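Local atomic coordinates of PGRP-Hd - Peptidoglycan recognition protein homologue (Alvinella pompejana, PDB entry 3EP1), a protein that probably binds bacterial peptidoglycan, as a member of an immune recognition family whose fold is shared with N-acetylmuramoyl-L-alanine amidases. Residues Arg8-Ile14 with Val63-Gln67; Phe30-Pro36 with Val113-Phe119. All blocks are in the same frame, centred on the assembly; numbering follows the deposited sequence.

Two contacts illustrate how a compact alpha/beta domain is closed by segments far apart in sequence. From the N terminus, residues 8-14 come first, in the loop that precedes strand 26-33; contact 1 closes a loop of 48 residues by laying them on helix 59-72. Before that helix is reached, the chain passes through 30-36, which contact 2 joins to 113-119 across 76 residues. The four segments therefore alternate, and the two loops cross instead of nesting. Contact 1 ties the N-terminal segment to a helix; contact 2 builds the middle of the sheet. Their centres lie about 17 Å apart, yet L66 CD1 meets T34 CG2 at 4.0 Å.

Contact 1: Arg8-Ile14 with Val63-Gln67; sequences RQQWAAI and VKALQ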
# COMPACT_ATOMS: atom_id res chain seq x y z
N ARG A 8 6.10 13.59 6.39
CA ARG A 8 7.18 14.56 6.61
C ARG A 8 6.89 15.48 7.79
O ARG A 8 7.74 15.67 8.66
CB ARG A 8 7.39 15.43 5.37
CG ARG A 8 7.92 14.71 4.15
CD ARG A 8 7.99 15.66 2.96
NE ARG A 8 8.98 16.72 3.15
CZ ARG A 8 10.29 16.57 2.96
NH1 ARG A 8 10.77 15.39 2.59
NH2 ARG A 8 11.12 17.58 3.15
N GLN A 9 5.70 16.05 7.81
CA GLN A 9 5.33 16.97 8.87
C GLN A 9 5.30 16.36 10.27
O GLN A 9 5.41 17.08 11.26
CB GLN A 9 3.98 17.63 8.56
CG GLN A 9 3.53 18.55 9.67
CD GLN A 9 2.54 19.62 9.23
OE1 GLN A 9 2.23 20.53 9.99
NE2 GLN A 9 2.03 19.50 8.00
N GLN A 10 5.15 15.04 10.37
CA GLN A 10 5.11 14.41 11.69
C GLN A 10 6.50 14.42 12.32
O GLN A 10 6.63 14.38 13.54
CB GLN A 10 4.56 12.98 11.61
CG GLN A 10 3.80 12.53 12.86
CD GLN A 10 2.65 11.56 12.55
OE1 GLN A 10 1.72 11.88 11.82
NE2 GLN A 10 2.73 10.36 13.12
N TRP A 11 7.55 14.47 11.50
CA TRP A 11 8.89 14.54 12.07
C TRP A 11 9.49 15.94 11.91
O TRP A 11 10.70 16.11 12.00
CB TRP A 11 9.85 13.47 11.49
CG TRP A 11 9.96 13.34 10.00
CD1 TRP A 11 9.19 12.57 9.18
CD2 TRP A 11 10.95 13.95 9.16
NE1 TRP A 11 9.63 12.66 7.88
CE2 TRP A 11 10.71 13.50 7.84
CE3 TRP A 11 12.01 14.84 9.39
CZ2 TRP A 11 11.50 13.90 6.75
CZ3 TRP A 11 12.79 15.24 8.30
CH2 TRP A 11 12.53 14.77 7.00
N ALA A 12 8.61 16.92 11.70
CA ALA A 12 8.99 18.33 11.53
C ALA A 12 9.95 18.61 10.39
O ALA A 12 10.91 19.35 10.54
CB ALA A 12 9.58 18.87 12.82
N ALA A 13 9.69 18.01 9.23
CA ALA A 13 10.56 18.20 8.08
C ALA A 13 10.48 19.61 7.51
O ALA A 13 9.43 20.23 7.51
CB ALA A 13 10.20 17.18 7.00
N ILE A 14 11.62 20.10 7.03
CA ILE A 14 11.69 21.41 6.39
C ILE A 14 11.44 21.12 4.91
O ILE A 14 11.87 20.09 4.40
CB ILE A 14 13.07 22.06 6.58
CG1 ILE A 14 13.31 22.38 8.06
CG2 ILE A 14 13.19 23.32 5.73
CD1 ILE A 14 14.68 22.94 8.34
N VAL A 63 15.51 11.11 12.19
CA VAL A 63 15.16 11.40 10.81
C VAL A 63 15.39 12.88 10.55
O VAL A 63 15.95 13.27 9.53
CB VAL A 63 13.69 11.02 10.51
CG1 VAL A 63 13.33 11.40 9.10
CG2 VAL A 63 13.49 9.52 10.70
N LYS A 64 14.95 13.71 11.49
CA LYS A 64 15.14 15.16 11.35
C LYS A 64 16.63 15.46 11.27
O LYS A 64 17.07 16.25 10.43
CB LYS A 64 14.54 15.87 12.55
CG LYS A 64 14.83 17.36 12.63
CD LYS A 64 13.99 18.17 11.67
CE LYS A 64 13.96 19.63 12.12
NZ LYS A 64 13.03 20.46 11.33
N ALA A 65 17.40 14.83 12.14
CA ALA A 65 18.85 15.02 12.18
C ALA A 65 19.50 14.65 10.85
O ALA A 65 20.46 15.28 10.42
CB ALA A 65 19.46 14.17 13.30
N LEU A 66 18.99 13.60 10.21
CA LEU A 66 19.54 13.16 8.94
C LEU A 66 19.27 14.23 7.90
O LEU A 66 20.16 14.60 7.13
CB LEU A 66 18.91 11.83 8.51
CG LEU A 66 19.38 10.58 9.27
CD1 LEU A 66 18.46 9.40 8.96
CD2 LEU A 66 20.82 10.27 8.88
N GLN A 67 18.05 14.74 7.88
CA GLN A 67 17.73 15.77 6.91
C GLN A 67 18.73 16.91 7.07
O GLN A 67 19.37 17.31 6.10
CB GLN A 67 16.30 16.30 7.11
CG GLN A 67 15.92 17.34 6.07
CD GLN A 67 14.57 17.96 6.31
OE1 GLN A 67 14.27 18.41 7.41
NE2 GLN A 67 13.74 18.00 5.27
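The N-terminal segment of this peptidoglycan recognition fold lies against helix 59-72, and W11, with V63 against one face of its ring and Q67 near its far end, is where the two meet. The methyl CG1 of V63 makes a CH-pi contact 3.5 Å from the centroid of the W11 six-membered ring, only 13° off the ring normal. A13 CB covers the opposite face, towards the rim, so the indole is sandwiched between a helix side chain and its own loop. With chi1 at 51°, W11 CG is set between the backbone N and the carbonyl carbon, which carries the ring over the helix; NE1 bonds to E92 O.

Q67 carries most of the polar contact. Its chain extends from a CG anti to the backbone N (chi1 -177°), and its amide pairs with both backbone polar groups of I14. I14 N donates to a lone pair of Q67 OE1 at 3.2 Å in a nearly straight bond, while Q67 NE2 gives to a lone pair of I14 O at 2.9 Å, that oxygen lying somewhat out of the amide plane. The two bonds restrain the amide from turning. I14 O also takes a weak bond from R8 NH2, and D77 receives both Q67 NE2 and R8 NH1, the latter as a salt bridge, with G93 O as a further partner of NH1. Beyond the ring, the bent chain of K64 brings NZ to A12 O, a bond modelled so short that its exact length is doubtful.

A glutamine paired with the N-H and C=O of one loop residue, beside an aromatic ring packed on the helix, joins the N-terminal segment to helix 59-72 of the peptidoglycan recognition fold.

Contact 2: Phe30-Pro36 with Val113-Phe119; sequences FLWQTGP and VAVIGDF
L31 and V115 meet on one face of two neighbouring parallel strands, where L31 CD2 lies 3.8 Å from V115 CG1 and also touches V113, the side chains of L31 and V115 crossing at about a right angle. Helices 126-141 and 160-167 cover this apolar patch. The backbone follows the parallel pattern: V113 N and V115 N give to F30 O and W32 O, while W32 N and T34 N give to V113 O and V115 O.

From Q33 onward, side chains add to the backbone pairing. Q33 stands with CG between its backbone N and carbonyl carbon (chi1 79°) and then runs extended, carrying OE1 to F119 N at 2.9 Å in a nearly straight bond (N-H...O 170°). Q33 CB meanwhile reaches the edge of the F119 ring. With an alanine here the amide is gone, and F119 N would probably be left without this acceptor, the 117-119 loop freer to move. One residue on, T34 OG1 accepts from G117 N at 3.0 Å and is also bonded to T38 OG1, while T34 CG2 lies near A114 CB. G35 and G117 have backbone angles that call for glycine, and a weak bond joins G35 N to G117 O.

Such central parallel strands, with helices packed on one face and loops leaving their C-terminal ends, are the core of the amidase-like alpha/beta fold of peptidoglycan recognition proteins.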
# COMPACT_ATOMS: atom_id res chain seq x y z
N PHE A 30 16.90 0.63 -3.67
CA PHE A 30 18.25 0.60 -3.12
C PHE A 30 18.23 0.68 -1.61
O PHE A 30 17.69 1.63 -1.04
CB PHE A 30 19.09 1.74 -3.70
CG PHE A 30 19.41 1.58 -5.15
CD1 PHE A 30 20.20 0.51 -5.58
CD2 PHE A 30 18.89 2.45 -6.10
CE1 PHE A 30 20.47 0.32 -6.94
CE2 PHE A 30 19.15 2.27 -7.46
CZ PHE A 30 19.94 1.20 -7.88
N LEU A 31 18.82 -0.32 -0.95
CA LEU A 31 18.86 -0.38 0.51
C LEU A 31 20.15 0.14 1.12
O LEU A 31 21.25 -0.32 0.77
CB LEU A 31 18.63 -1.82 0.99
CG LEU A 31 17.19 -2.27 1.26
CD1 LEU A 31 17.21 -3.69 1.80
CD2 LEU A 31 16.53 -1.36 2.27
N TRP A 32 20.02 1.09 2.03
CA TRP A 32 21.16 1.69 2.71
C TRP A 32 20.90 1.71 4.20
O TRP A 32 19.78 1.98 4.62
CB TRP A 32 21.38 3.13 2.27
CG TRP A 32 21.85 3.29 0.89
CD1 TRP A 32 21.10 3.26 -0.25
CD2 TRP A 32 23.20 3.55 0.47
NE1 TRP A 32 21.90 3.48 -1.35
CE2 TRP A 32 23.19 3.66 -0.93
CE3 TRP A 32 24.42 3.69 1.16
CZ2 TRP A 32 24.35 3.91 -1.67
CZ3 TRP A 32 25.57 3.94 0.43
CH2 TRP A 32 25.53 4.05 -0.98
N GLN A 33 21.92 1.45 4.99
CA GLN A 33 21.78 1.46 6.44
C GLN A 33 22.31 2.82 6.91
O GLN A 33 23.26 3.34 6.32
CB GLN A 33 22.62 0.36 7.07
CG GLN A 33 24.10 0.69 7.16
CD GLN A 33 24.93 -0.44 7.73
OE1 GLN A 33 24.60 -1.00 8.77
NE2 GLN A 33 26.02 -0.77 7.05
N THR A 34 21.71 3.39 7.95
CA THR A 34 22.20 4.66 8.46
C THR A 34 23.52 4.46 9.21
O THR A 34 24.26 5.41 9.47
CB THR A 34 21.15 5.37 9.35
OG1 THR A 34 20.77 4.53 10.44
CG2 THR A 34 19.92 5.70 8.51
N GLY A 35 23.81 3.21 9.55
CA GLY A 35 25.07 2.90 10.19
C GLY A 35 25.12 2.74 11.70
O GLY A 35 24.20 3.15 12.42
N PRO A 36 26.20 2.13 12.19
CA PRO A 36 26.39 1.91 13.63
C PRO A 36 26.51 3.26 14.33
O PRO A 36 26.13 3.40 15.49
CB PRO A 36 27.70 1.11 13.67
CG PRO A 36 28.45 1.65 12.49
CD PRO A 36 27.37 1.67 11.43
N VAL A 113 15.74 3.53 0.14
CA VAL A 113 15.20 3.26 1.46
C VAL A 113 16.34 3.09 2.45
O VAL A 113 17.22 2.27 2.26
CB VAL A 113 14.35 1.97 1.49
CG1 VAL A 113 13.79 1.75 2.88
CG2 VAL A 113 13.21 2.06 0.48
N ALA A 114 16.32 3.89 3.51
CA ALA A 114 17.35 3.80 4.53
C ALA A 114 16.79 2.99 5.69
O ALA A 114 15.64 3.18 6.09
CB ALA A 114 17.74 5.18 5.02
N VAL A 115 17.60 2.07 6.22
CA VAL A 115 17.19 1.27 7.37
C VAL A 115 18.00 1.79 8.56
O VAL A 115 19.23 1.78 8.55
CB VAL A 115 17.42 -0.25 7.13
CG1 VAL A 115 16.49 -0.73 6.04
CG2 VAL A 115 18.87 -0.54 6.76
N ILE A 116 17.28 2.25 9.57
CA ILE A 116 17.89 2.86 10.73
C ILE A 116 18.61 1.92 11.69
O ILE A 116 17.98 1.24 12.49
CB ILE A 116 16.84 3.70 11.49
CG1 ILE A 116 16.15 4.64 10.49
CG2 ILE A 116 17.51 4.49 12.59
CD1 ILE A 116 15.05 5.51 11.08
N GLY A 117 19.93 1.92 11.62
CA GLY A 117 20.73 1.08 12.49
C GLY A 117 21.99 0.55 11.84
O GLY A 117 22.38 1.01 10.77
N ASP A 118 22.64 -0.39 12.52
CA ASP A 118 23.88 -1.03 12.04
C ASP A 118 23.56 -2.50 11.89
O ASP A 118 23.18 -3.17 12.85
CB ASP A 118 25.03 -0.84 13.06
CG ASP A 118 26.23 -1.80 12.81
OD1 ASP A 118 26.55 -2.10 11.63
OD2 ASP A 118 26.87 -2.23 13.81
N PHE A 119 23.71 -2.99 10.66
CA PHE A 119 23.41 -4.38 10.36
C PHE A 119 24.64 -5.07 9.80
O PHE A 119 24.55 -5.97 8.96
CB PHE A 119 22.23 -4.43 9.40
CG PHE A 119 21.01 -3.73 9.93
CD1 PHE A 119 20.31 -4.26 11.02
CD2 PHE A 119 20.62 -2.49 9.43
CE1 PHE A 119 19.25 -3.55 11.60
CE2 PHE A 119 19.57 -1.79 10.00
CZ PHE A 119 18.89 -2.32 11.09